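Local coordinates for protein putative rRNA methyltransferase (Sorangium cellulosum, PDB 4RWZ) that probably methylates an adenine of 16S ribosomal RNA, with S-adenosylmethionine as the methyl donor, and so confers aminoglycoside resistance, at residues A[37-42]-A[78-83]; A[113-118]-A[154-159]; A[176-181]-A[209-214]. One frame throughout, in Å; residues are numbered along the deposited sequence.

Contact 1 (A[37-42]-A[78-83])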
ATOM      1  N   ARG A  37      -9.980  -0.650  -7.465  1.00 14.41           N
ATOM      2  CA  ARG A  37     -10.016  -1.362  -8.726  1.00 13.31           C
ATOM      3  C   ARG A  37      -8.663  -1.967  -9.070  1.00 13.94           C
ATOM      4  O   ARG A  37      -8.617  -3.050  -9.688  1.00 14.74           O
ATOM      5  CB  ARG A  37     -10.515  -0.461  -9.857  1.00 15.14           C
ATOM      6  CG  ARG A  37     -12.021  -0.255  -9.753  1.00 16.61           C
ATOM      7  CD  ARG A  37     -12.540   0.575 -10.921  1.00 20.94           C
ATOM      8  NE  ARG A  37     -14.003   0.741 -10.693  1.00 24.37           N
ATOM      9  CZ  ARG A  37     -14.829   1.251 -11.607  1.00 26.84           C
ATOM     10  NH1 ARG A  37     -14.351   1.615 -12.788  1.00 22.78           N
ATOM     11  NH2 ARG A  37     -16.123   1.372 -11.343  1.00 22.44           N
ATOM     12  N   PHE A  38      -7.574  -1.331  -8.595  1.00 15.72           N
ATOM     13  CA  PHE A  38      -6.256  -1.949  -8.865  1.00 18.85           C
ATOM     14  C   PHE A  38      -6.167  -3.336  -8.217  1.00 16.88           C
ATOM     15  O   PHE A  38      -5.583  -4.297  -8.746  1.00 15.48           O
ATOM     16  CB  PHE A  38      -5.160  -1.040  -8.307  1.00 19.09           C
ATOM     17  CG  PHE A  38      -3.771  -1.678  -8.343  1.00 18.11           C
ATOM     18  CD1 PHE A  38      -3.086  -1.827  -9.544  1.00 22.40           C
ATOM     19  CD2 PHE A  38      -3.205  -2.165  -7.188  1.00 17.98           C
ATOM     20  CE1 PHE A  38      -1.802  -2.433  -9.546  1.00 24.22           C
ATOM     21  CE2 PHE A  38      -1.933  -2.753  -7.171  1.00 19.22           C
ATOM     22  CZ  PHE A  38      -1.246  -2.872  -8.349  1.00 20.30           C
ATOM     23  N   VAL A  39      -6.756  -3.434  -7.027  1.00 13.36           N
ATOM     24  CA  VAL A  39      -6.741  -4.706  -6.272  1.00 15.94           C
ATOM     25  C   VAL A  39      -7.649  -5.719  -6.891  1.00 17.15           C
ATOM     26  O   VAL A  39      -7.293  -6.909  -7.014  1.00 16.03           O
ATOM     27  CB  VAL A  39      -7.051  -4.463  -4.775  1.00 14.35           C
ATOM     28  CG1 VAL A  39      -7.385  -5.742  -4.018  1.00 15.78           C
ATOM     29  CG2 VAL A  39      -5.837  -3.744  -4.108  1.00 16.63           C
ATOM     30  N   TYR A  40      -8.833  -5.292  -7.310  1.00 14.01           N
ATOM     31  CA  TYR A  40      -9.686  -6.223  -8.037  1.00 14.58           C
ATOM     32  C   TYR A  40      -9.029  -6.823  -9.297  1.00 15.91           C
ATOM     33  O   TYR A  40      -9.060  -8.040  -9.532  1.00 16.39           O
ATOM     34  CB  TYR A  40     -11.006  -5.515  -8.424  1.00 15.63           C
ATOM     35  CG  TYR A  40     -12.021  -6.474  -9.020  1.00 17.64           C
ATOM     36  CD1 TYR A  40     -12.868  -7.254  -8.208  1.00 19.58           C
ATOM     37  CD2 TYR A  40     -12.130  -6.618 -10.386  1.00 15.64           C
ATOM     38  CE1 TYR A  40     -13.799  -8.142  -8.754  1.00 23.10           C
ATOM     39  CE2 TYR A  40     -13.074  -7.517 -10.948  1.00 16.83           C
ATOM     40  CZ  TYR A  40     -13.895  -8.264 -10.120  1.00 22.07           C
ATOM     41  OH  TYR A  40     -14.784  -9.150 -10.704  1.00 20.87           O
ATOM     42  N   ARG A  41      -8.460  -5.965 -10.120  1.00 14.66           N
ATOM     43  CA  ARG A  41      -7.779  -6.443 -11.322  1.00 15.81           C
ATOM     44  C   ARG A  41      -6.599  -7.330 -10.980  1.00 16.56           C
ATOM     45  O   ARG A  41      -6.363  -8.346 -11.658  1.00 18.56           O
ATOM     46  CB  ARG A  41      -7.281  -5.251 -12.142  1.00 17.88           C
ATOM     47  CG  ARG A  41      -8.415  -4.477 -12.797  1.00 15.70           C
ATOM     48  CD  ARG A  41      -7.880  -3.462 -13.870  1.00 22.82           C
ATOM     49  NE  ARG A  41      -7.070  -2.394 -13.223  1.00 24.03           N
ATOM     50  CZ  ARG A  41      -7.610  -1.237 -12.782  1.00 19.06           C
ATOM     51  NH1 ARG A  41      -8.876  -0.957 -13.006  1.00 26.50           N
ATOM     52  NH2 ARG A  41      -6.862  -0.343 -12.243  1.00 26.92           N
ATOM     53  N   SER A  42      -5.833  -6.942  -9.970  1.00 15.98           N
ATOM     54  CA  SER A  42      -4.651  -7.756  -9.612  1.00 15.64           C
ATOM     55  C   SER A  42      -5.061  -9.140  -9.148  1.00 15.27           C
ATOM     56  O   SER A  42      -4.413 -10.165  -9.468  1.00 21.09           O
ATOM     57  CB  SER A  42      -3.788  -7.073  -8.534  1.00 18.05           C
ATOM     58  OG  SER A  42      -3.250  -5.821  -8.979  1.00 20.99           O
ATOM     59  N   PRO A  78     -12.127 -14.360  -4.570  1.00 27.79           N
ATOM     60  CA  PRO A  78     -11.944 -14.708  -3.157  1.00 27.84           C
ATOM     61  C   PRO A  78     -10.538 -14.373  -2.717  1.00 27.44           C
ATOM     62  O   PRO A  78     -10.283 -14.445  -1.529  1.00 28.65           O
ATOM     63  CB  PRO A  78     -12.184 -16.233  -3.112  1.00 34.45           C
ATOM     64  CG  PRO A  78     -11.910 -16.699  -4.549  1.00 36.91           C
ATOM     65  CD  PRO A  78     -12.298 -15.537  -5.447  1.00 33.65           C
ATOM     66  N   ASN A  79      -9.642 -14.011  -3.635  1.00 23.22           N
ATOM     67  CA  ASN A  79      -8.326 -13.590  -3.205  1.00 23.91           C
ATOM     68  C   ASN A  79      -8.184 -12.070  -3.113  1.00 18.86           C
ATOM     69  O   ASN A  79      -7.068 -11.556  -3.150  1.00 21.67           O
ATOM     70  CB  ASN A  79      -7.243 -14.141  -4.115  1.00 21.46           C
ATOM     71  CG  ASN A  79      -7.447 -13.748  -5.573  1.00 22.32           C
ATOM     72  OD1 ASN A  79      -8.605 -13.590  -6.034  1.00 21.77           O
ATOM     73  ND2 ASN A  79      -6.327 -13.638  -6.322  1.00 18.19           N
ATOM     74  N   ALA A  80      -9.315 -11.370  -3.047  1.00 19.67           N
ATOM     75  CA  ALA A  80      -9.255  -9.930  -2.809  1.00 18.06           C
ATOM     76  C   ALA A  80      -9.890  -9.615  -1.471  1.00 18.00           C
ATOM     77  O   ALA A  80     -10.888 -10.226  -1.074  1.00 20.75           O
ATOM     78  CB  ALA A  80      -9.981  -9.159  -3.911  1.00 18.55           C
ATOM     79  N   LEU A  81      -9.319  -8.628  -0.794  1.00 18.34           N
ATOM     80  CA  LEU A  81      -9.843  -8.178   0.492  1.00 18.21           C
ATOM     81  C   LEU A  81      -9.688  -6.666   0.581  1.00 17.56           C
ATOM     82  O   LEU A  81      -8.664  -6.126   0.130  1.00 17.52           O
ATOM     83  CB  LEU A  81      -9.040  -8.798   1.653  1.00 22.51           C
ATOM     84  CG  LEU A  81      -9.608  -8.541   3.065  1.00 22.28           C
ATOM     85  CD1 LEU A  81     -10.949  -9.273   3.195  1.00 23.39           C
ATOM     86  CD2 LEU A  81      -8.557  -9.049   4.074  1.00 27.35           C
ATOM     87  N   PHE A  82     -10.674  -5.995   1.199  1.00 17.27           N
ATOM     88  CA  PHE A  82     -10.632  -4.520   1.382  1.00 19.58           C
ATOM     89  C   PHE A  82     -10.723  -4.136   2.845  1.00 17.72           C
ATOM     90  O   PHE A  82     -11.633  -4.578   3.521  1.00 19.64           O
ATOM     91  CB  PHE A  82     -11.753  -3.880   0.548  1.00 16.15           C
ATOM     92  CG  PHE A  82     -11.500  -4.159  -0.914  1.00 15.58           C
ATOM     93  CD1 PHE A  82     -10.604  -3.372  -1.628  1.00 19.30           C
ATOM     94  CD2 PHE A  82     -12.056  -5.270  -1.502  1.00 16.80           C
ATOM     95  CE1 PHE A  82     -10.284  -3.696  -2.949  1.00 17.18           C
ATOM     96  CE2 PHE A  82     -11.739  -5.615  -2.827  1.00 15.87           C
ATOM     97  CZ  PHE A  82     -10.880  -4.789  -3.549  1.00 19.11           C
ATOM     98  N   VAL A  83      -9.757  -3.347   3.307  1.00 17.02           N
ATOM     99  CA  VAL A  83      -9.516  -3.073   4.722  1.00 19.51           C
ATOM    100  C   VAL A  83      -9.562  -1.572   4.975  1.00 23.52           C
ATOM    101  O   VAL A  83      -9.014  -0.789   4.206  1.00 19.24           O
ATOM    102  CB  VAL A  83      -8.120  -3.627   5.114  1.00 17.90           C
ATOM    103  CG1 VAL A  83      -7.671  -3.150   6.523  1.00 19.37           C
ATOM    104  CG2 VAL A  83      -8.192  -5.177   5.023  1.00 21.39           C
TER
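On the helix that sets V39 against F82, the backbone oxygen F38 O is gripped twice by one residue. S42 OG donates to F38 O at 2.8 Å, and S42 N makes the routine helical bond to the same oxygen. The two donors come from opposite faces of the carbonyl plane. A chi1 of -62° folds the S42 hydroxyl back onto its own helix. S42 OG also sits 3.6 Å above the F38 ring, over its centre. The contact with 78-83 itself has no hydrogen bond and is apolar. V39 and F82 meet tip to tip. V39 CG1 stands anti to the backbone N (chi1 166°) and lies 3.7 Å from F82 CZ. It approaches the ring obliquely. V39 CB stays close as well, 3.8 Å from F82 CE1. The backbone nitrogen Y40 N lies at the edge of the same ring, near its plane, 4.3 Å from F82 CZ. A80 adds its methyl group, with CB 4.3 Å from V39 CG1. V39 also packs on C51 of strand 49-55, while F82 continues onto V64 and S65 of helix 62-68. The Y40 hydroxyl is bonded to G75 O, near the start of the strand segment. Helix 37-42 and strand 80-83 run nearly antiparallel, at 161°, their axes 8.5 Å apart at closest approach. The helix also packs on strand 26-31, and its V39 reaches strand 80-84, outermost in the seven-stranded sheet. A helix laid against the central sheet, after the first core strand and its glycine-rich loop, is characteristic of the Rossmann-like fold of class I methyltransferases.

Contact 2 (A[113-118]-A[154-159])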
ATOM      1  N   ALA A 113       5.839  12.300   2.362  1.00 22.26           N
ATOM      2  CA  ALA A 113       6.442  11.390   3.322  1.00 22.20           C
ATOM      3  C   ALA A 113       7.414  10.452   2.590  1.00 21.99           C
ATOM      4  O   ALA A 113       8.389   9.996   3.188  1.00 21.56           O
ATOM      5  CB  ALA A 113       5.334  10.583   4.094  1.00 19.78           C
ATOM      6  N   LEU A 114       7.154  10.113   1.311  1.00 21.82           N
ATOM      7  CA  LEU A 114       8.057   9.166   0.610  1.00 19.29           C
ATOM      8  C   LEU A 114       9.267   9.856  -0.010  1.00 25.45           C
ATOM      9  O   LEU A 114      10.345   9.220  -0.253  1.00 22.52           O
ATOM     10  CB  LEU A 114       7.294   8.402  -0.535  1.00 18.78           C
ATOM     11  CG  LEU A 114       6.139   7.525  -0.012  1.00 20.37           C
ATOM     12  CD1 LEU A 114       5.235   7.118  -1.246  1.00 23.54           C
ATOM     13  CD2 LEU A 114       6.677   6.272   0.626  1.00 23.24           C
ATOM     14  N   VAL A 115       9.133  11.160  -0.279  1.00 20.80           N
ATOM     15  CA  VAL A 115      10.256  11.857  -0.951  1.00 21.37           C
ATOM     16  C   VAL A 115      11.060  12.784  -0.050  1.00 26.16           C
ATOM     17  O   VAL A 115      12.171  13.185  -0.440  1.00 26.19           O
ATOM     18  CB  VAL A 115       9.840  12.607  -2.237  1.00 25.25           C
ATOM     19  CG1 VAL A 115       9.160  11.620  -3.226  1.00 22.66           C
ATOM     20  CG2 VAL A 115       8.915  13.766  -1.933  1.00 31.53           C
ATOM     21  N   LEU A 116      10.513  13.180   1.109  1.00 24.40           N
ATOM     22  CA  LEU A 116      11.300  14.047   2.004  1.00 24.17           C
ATOM     23  C   LEU A 116      12.510  13.307   2.610  1.00 28.38           C
ATOM     24  O   LEU A 116      13.653  13.814   2.547  1.00 31.95           O
ATOM     25  CB  LEU A 116      10.423  14.742   3.068  1.00 28.66           C
ATOM     26  CG  LEU A 116       9.458  15.756   2.397  1.00 39.65           C
ATOM     27  CD1 LEU A 116       8.500  16.421   3.389  1.00 36.26           C
ATOM     28  CD2 LEU A 116      10.234  16.782   1.570  1.00 38.01           C
ATOM     29  N   PRO A 117      12.310  12.130   3.220  1.00 30.34           N
ATOM     30  CA  PRO A 117      11.085  11.421   3.583  1.00 24.98           C
ATOM     31  C   PRO A 117      10.791  11.643   5.043  1.00 21.30           C
ATOM     32  O   PRO A 117      11.527  12.354   5.744  1.00 21.86           O
ATOM     33  CB  PRO A 117      11.456   9.954   3.343  1.00 21.81           C
ATOM     34  CG  PRO A 117      12.905   9.913   3.849  1.00 23.85           C
ATOM     35  CD  PRO A 117      13.505  11.283   3.453  1.00 27.24           C
ATOM     36  N   GLU A 118       9.691  11.046   5.501  1.00 21.20           N
ATOM     37  CA  GLU A 118       9.296  11.129   6.906  1.00 21.39           C
ATOM     38  C   GLU A 118       9.421   9.768   7.567  1.00 21.37           C
ATOM     39  O   GLU A 118       8.697   8.855   7.196  1.00 20.97           O
ATOM     40  CB  GLU A 118       7.842  11.667   7.039  1.00 23.61           C
ATOM     41  CG  GLU A 118       7.700  13.054   6.429  1.00 30.37           C
ATOM     42  CD  GLU A 118       6.215  13.459   6.337  1.00 40.07           C
ATOM     43  OE1 GLU A 118       5.426  12.868   7.095  1.00 38.32           O
ATOM     44  OE2 GLU A 118       5.841  14.307   5.502  1.00 43.90           O
ATOM     45  N   GLY A 154       7.683  23.431  -1.712  1.00 48.22           N
ATOM     46  CA  GLY A 154       7.956  22.617  -2.873  1.00 42.45           C
ATOM     47  C   GLY A 154       8.558  21.285  -2.492  1.00 43.00           C
ATOM     48  O   GLY A 154       9.159  21.149  -1.439  1.00 47.05           O
ATOM     49  N   LEU A 155       8.285  20.266  -3.296  1.00 38.85           N
ATOM     50  CA  LEU A 155       8.879  18.950  -3.102  1.00 35.64           C
ATOM     51  C   LEU A 155      10.187  18.831  -3.880  1.00 37.77           C
ATOM     52  O   LEU A 155      10.353  19.435  -4.937  1.00 42.14           O
ATOM     53  CB  LEU A 155       7.888  17.841  -3.476  1.00 36.26           C
ATOM     54  CG  LEU A 155       6.680  17.838  -2.519  1.00 39.18           C
ATOM     55  CD1 LEU A 155       5.576  16.853  -2.959  1.00 45.73           C
ATOM     56  CD2 LEU A 155       7.114  17.511  -1.101  1.00 38.50           C
ATOM     57  N   PRO A 156      11.129  18.043  -3.362  1.00 37.07           N
ATOM     58  CA  PRO A 156      12.403  17.949  -4.072  1.00 40.46           C
ATOM     59  C   PRO A 156      12.305  17.140  -5.358  1.00 44.44           C
ATOM     60  O   PRO A 156      11.441  16.283  -5.479  1.00 46.86           O
ATOM     61  CB  PRO A 156      13.293  17.209  -3.069  1.00 42.43           C
ATOM     62  CG  PRO A 156      12.348  16.365  -2.272  1.00 37.96           C
ATOM     63  CD  PRO A 156      11.080  17.180  -2.164  1.00 38.06           C
ATOM     64  N   GLU A 157      13.170  17.460  -6.316  1.00 44.97           N
ATOM     65  CA  GLU A 157      13.348  16.650  -7.507  1.00 46.91           C
ATOM     66  C   GLU A 157      14.145  15.421  -7.118  1.00 46.87           C
ATOM     67  O   GLU A 157      15.131  15.518  -6.371  1.00 46.80           O
ATOM     68  N   LEU A 158      13.730  14.254  -7.594  1.00 44.24           N
ATOM     69  CA  LEU A 158      14.437  13.039  -7.212  1.00 39.45           C
ATOM     70  C   LEU A 158      15.651  12.758  -8.120  1.00 46.49           C
ATOM     71  O   LEU A 158      15.720  11.743  -8.783  1.00 52.02           O
ATOM     72  CB  LEU A 158      13.463  11.859  -7.178  1.00 41.35           C
ATOM     73  CG  LEU A 158      12.877  11.456  -5.814  1.00 42.15           C
ATOM     74  CD1 LEU A 158      12.483  12.676  -5.038  1.00 37.18           C
ATOM     75  CD2 LEU A 158      11.678  10.553  -5.983  1.00 41.85           C
ATOM     76  N   SER A 159      16.617  13.669  -8.080  1.00 42.26           N
ATOM     77  CA  SER A 159      17.884  13.571  -8.774  1.00 39.92           C
ATOM     78  C   SER A 159      18.793  12.578  -8.074  1.00 41.97           C
ATOM     79  O   SER A 159      18.504  12.154  -6.954  1.00 41.86           O
ATOM     80  CB  SER A 159      18.551  14.935  -8.748  1.00 45.46           C
ATOM     81  OG  SER A 159      18.887  15.289  -7.415  1.00 45.39           O
TER
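The puckered ring of P156 meets V115 and L116 through CG and CD. In this Rossmann-like methyltransferase the contact joins the end of helix 108-115 to the loop that leads from strand 133-139 into helix 160-172. P156 CG lies 3.7 Å from the backbone oxygen V115 O. P156 CD touches L116 CD2 at 3.8 Å and V115 CG2 at 4.0 Å. The ring also packs on W162, whose NE1 bonds to V115 O. The P156 ring crosses the L116 side chain at about a right angle but meets the V115 side chain at a slant. L155 extends the apolar patch: its CD2 is 4.2 Å from L116 CD2, and these two leucines also cross at about a right angle. V115 is buried and central. V115 CG1 is anti to the carbonyl carbon (chi1 -56°) and faces L158. This leaves CG2 between the backbone N and the carbonyl carbon, toward P156. An inverse gamma turn is centred on L158. Just after it, S159 OG caps W162 N at the start of helix 160-172. The L158 side chain crosses V115 at about a right angle, with both methyls, CD1 and CD2, 3.9 Å from V115 CG1.

Contact 3 (A[176-181]-A[209-214])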
ATOM      1  N   PHE A 176      14.622  -0.306   4.564  1.00 22.70           N
ATOM      2  CA  PHE A 176      14.440  -0.471   3.110  1.00 24.76           C
ATOM      3  C   PHE A 176      15.709  -0.135   2.369  1.00 24.78           C
ATOM      4  O   PHE A 176      16.387   0.833   2.724  1.00 24.80           O
ATOM      5  CB  PHE A 176      13.370   0.524   2.582  1.00 21.64           C
ATOM      6  CG  PHE A 176      11.930   0.098   2.818  1.00 20.22           C
ATOM      7  CD1 PHE A 176      11.409  -1.015   2.171  1.00 25.88           C
ATOM      8  CD2 PHE A 176      11.086   0.864   3.650  1.00 20.13           C
ATOM      9  CE1 PHE A 176      10.079  -1.385   2.353  1.00 26.89           C
ATOM     10  CE2 PHE A 176       9.727   0.523   3.803  1.00 21.39           C
ATOM     11  CZ  PHE A 176       9.243  -0.617   3.165  1.00 24.23           C
ATOM     12  N   GLU A 177      15.979  -0.875   1.304  1.00 24.06           N
ATOM     13  CA  GLU A 177      17.069  -0.537   0.394  1.00 28.08           C
ATOM     14  C   GLU A 177      16.488  -0.107  -0.945  1.00 26.08           C
ATOM     15  O   GLU A 177      15.868  -0.911  -1.633  1.00 26.18           O
ATOM     16  CB  GLU A 177      17.983  -1.753   0.221  1.00 26.65           C
ATOM     17  CG  GLU A 177      19.189  -1.478  -0.644  1.00 30.72           C
ATOM     18  CD  GLU A 177      20.208  -0.541   0.009  1.00 40.63           C
ATOM     19  OE1 GLU A 177      20.380  -0.577   1.251  1.00 41.75           O
ATOM     20  OE2 GLU A 177      20.899   0.190  -0.737  1.00 45.76           O
ATOM     21  N   ILE A 178      16.651   1.162  -1.312  1.00 26.53           N
ATOM     22  CA  ILE A 178      16.114   1.631  -2.605  1.00 27.18           C
ATOM     23  C   ILE A 178      16.750   0.868  -3.772  1.00 28.80           C
ATOM     24  O   ILE A 178      17.960   0.692  -3.814  1.00 31.57           O
ATOM     25  CB  ILE A 178      16.344   3.153  -2.803  1.00 28.77           C
ATOM     26  CG1 ILE A 178      15.499   3.921  -1.766  1.00 31.63           C
ATOM     27  CG2 ILE A 178      15.959   3.578  -4.212  1.00 29.76           C
ATOM     28  CD1 ILE A 178      15.525   5.450  -1.898  1.00 33.05           C
ATOM     29  N   ARG A 179      15.922   0.436  -4.700  1.00 29.01           N
ATOM     30  CA  ARG A 179      16.392  -0.336  -5.858  1.00 30.67           C
ATOM     31  C   ARG A 179      16.306   0.459  -7.123  1.00 36.56           C
ATOM     32  O   ARG A 179      17.293   0.696  -7.783  1.00 46.82           O
ATOM     33  CB  ARG A 179      15.596  -1.629  -5.982  1.00 33.11           C
ATOM     34  CG  ARG A 179      15.888  -2.564  -4.815  1.00 37.21           C
ATOM     35  CD  ARG A 179      17.393  -2.924  -4.774  1.00 44.32           C
ATOM     36  NE  ARG A 179      17.716  -3.856  -3.689  1.00 47.72           N
ATOM     37  CZ  ARG A 179      18.952  -4.153  -3.299  1.00 52.35           C
ATOM     38  NH1 ARG A 179      19.991  -3.574  -3.882  1.00 50.84           N
ATOM     39  NH2 ARG A 179      19.147  -5.003  -2.302  1.00 55.53           N
ATOM     40  N   THR A 180      15.113   0.863  -7.482  1.00 33.31           N
ATOM     41  CA  THR A 180      14.887   1.541  -8.737  1.00 38.53           C
ATOM     42  C   THR A 180      14.373   2.946  -8.474  1.00 38.29           C
ATOM     43  O   THR A 180      13.527   3.139  -7.603  1.00 32.28           O
ATOM     44  CB  THR A 180      13.813   0.754  -9.531  1.00 47.84           C
ATOM     45  OG1 THR A 180      14.365  -0.509  -9.917  1.00 50.84           O
ATOM     46  CG2 THR A 180      13.314   1.523 -10.748  1.00 51.59           C
ATOM     47  N   SER A 181      14.882   3.916  -9.225  1.00 35.18           N
ATOM     48  CA  SER A 181      14.291   5.257  -9.223  1.00 36.90           C
ATOM     49  C   SER A 181      14.320   5.739 -10.691  1.00 42.54           C
ATOM     50  O   SER A 181      15.381   6.041 -11.217  1.00 43.25           O
ATOM     51  CB  SER A 181      15.088   6.178  -8.303  1.00 42.43           C
ATOM     52  OG  SER A 181      14.566   7.494  -8.255  1.00 43.17           O
ATOM     53  N   LEU A 209       9.505   4.487  -7.877  1.00 24.35           N
ATOM     54  CA  LEU A 209      10.529   4.337  -6.863  1.00 25.48           C
ATOM     55  C   LEU A 209      10.271   2.986  -6.229  1.00 25.47           C
ATOM     56  O   LEU A 209       9.141   2.714  -5.851  1.00 24.19           O
ATOM     57  CB  LEU A 209      10.381   5.445  -5.809  1.00 24.68           C
ATOM     58  CG  LEU A 209      11.334   5.453  -4.612  1.00 29.94           C
ATOM     59  CD1 LEU A 209      12.744   5.695  -5.125  1.00 29.44           C
ATOM     60  CD2 LEU A 209      10.877   6.578  -3.663  1.00 26.92           C
ATOM     61  N   THR A 210      11.271   2.127  -6.120  1.00 21.67           N
ATOM     62  CA  THR A 210      11.015   0.822  -5.508  1.00 21.92           C
ATOM     63  C   THR A 210      12.093   0.589  -4.461  1.00 20.86           C
ATOM     64  O   THR A 210      13.175   1.164  -4.519  1.00 26.13           O
ATOM     65  CB  THR A 210      11.039  -0.386  -6.519  1.00 26.80           C
ATOM     66  OG1 THR A 210      12.383  -0.610  -6.957  1.00 31.57           O
ATOM     67  CG2 THR A 210      10.099  -0.154  -7.721  1.00 26.37           C
ATOM     68  N   ALA A 211      11.780  -0.200  -3.441  1.00 21.82           N
ATOM     69  CA  ALA A 211      12.792  -0.528  -2.464  1.00 21.14           C
ATOM     70  C   ALA A 211      12.538  -1.912  -1.899  1.00 26.80           C
ATOM     71  O   ALA A 211      11.399  -2.404  -1.901  1.00 30.33           O
ATOM     72  CB  ALA A 211      12.804   0.528  -1.320  1.00 21.35           C
ATOM     73  N   GLU A 212      13.589  -2.537  -1.421  1.00 21.51           N
ATOM     74  CA  GLU A 212      13.477  -3.896  -0.889  1.00 22.32           C
ATOM     75  C   GLU A 212      13.494  -3.869   0.636  1.00 23.83           C
ATOM     76  O   GLU A 212      14.332  -3.191   1.223  1.00 22.27           O
ATOM     77  CB  GLU A 212      14.661  -4.750  -1.391  1.00 23.14           C
ATOM     78  CG  GLU A 212      14.649  -6.196  -0.854  1.00 27.78           C
ATOM     79  CD  GLU A 212      15.856  -7.016  -1.352  1.00 38.01           C
ATOM     80  OE1 GLU A 212      16.541  -6.560  -2.276  1.00 39.66           O
ATOM     81  OE2 GLU A 212      16.139  -8.088  -0.795  1.00 40.24           O
ATOM     82  N   ALA A 213      12.611  -4.635   1.268  1.00 22.55           N
ATOM     83  CA  ALA A 213      12.628  -4.695   2.729  1.00 22.02           C
ATOM     84  C   ALA A 213      13.850  -5.494   3.128  1.00 29.45           C
ATOM     85  O   ALA A 213      14.016  -6.649   2.705  1.00 28.96           O
ATOM     86  CB  ALA A 213      11.363  -5.357   3.248  1.00 20.52           C
ATOM     87  N   ILE A 214      14.715  -4.877   3.924  1.00 21.95           N
ATOM     88  CA  ILE A 214      15.915  -5.570   4.369  1.00 24.52           C
ATOM     89  C   ILE A 214      16.009  -5.869   5.854  1.00 29.90           C
ATOM     90  O   ILE A 214      15.189  -5.452   6.684  1.00 26.62           O
ATOM     91  CB  ILE A 214      17.202  -4.790   3.931  1.00 33.35           C
ATOM     92  CG1 ILE A 214      17.135  -3.370   4.459  1.00 35.18           C
ATOM     93  CG2 ILE A 214      17.379  -4.855   2.389  1.00 41.88           C
ATOM     94  CD1 ILE A 214      18.367  -2.497   4.167  1.00 38.19           C
TER
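R179 and E212 cross obliquely on neighbouring antiparallel strands, with guanidinium and carboxylate planes 40° apart. R179 grips one oxygen, E212 OE1, side-on with two nitrogens. R179 NH2 is 3.0 Å from E212 OE1 in this salt bridge, and R179 NE is 3.3 Å from it. Both come from the same face of the carboxylate. The R179 chain bends at chi2 (-60°), which places CD, while E212 stretches out beyond CG. E177 CG lies 3.7 Å above one face of the guanidinium, over its centre. The E177 carboxylate itself pairs with R172. E177 N bonds to E212 O, and E212 N to E177 O, each at 2.8 Å. A classic beta bulge sets R179 and T180 against the single residue T210. T210 OG1 (chi1 70°) accepts a bent bond from T180 N, 3.1 Å long. R179 N bonds to T210 O. The face of F176, I178, L209 and A211 is mainly apolar, with S181 at its end. F176 CB lies 3.9 Å from A211 CB, and I178 CG2 meets L209 CD1. I178 and L209 also touch Y171 of helix 160-172. The opposite face carries the polar groups of E177, T180, T210 and E212, and R179 bends over to E212, adding charge pairing to the backbone bonds.

Contacts 1 and 3 both reach the seven-stranded sheet, at its two outermost strands, 80-84 and 176-183. Their centres are 24 Å apart, on opposite sides of the chain's centre. Contact 1 is buried, sets a helix on the sheet and is apolar across its interface. Contact 3 is partly buried, joins strand to strand and adds backbone bonds and a salt bridge. Contact 2 is a surface contact of a helix end with a loop, held by apolar side chains without hydrogen bonds between its segments. It lies nearer to contact 3, about 15 Å between centres, and both pack on helix 160-172. No two contacts touch.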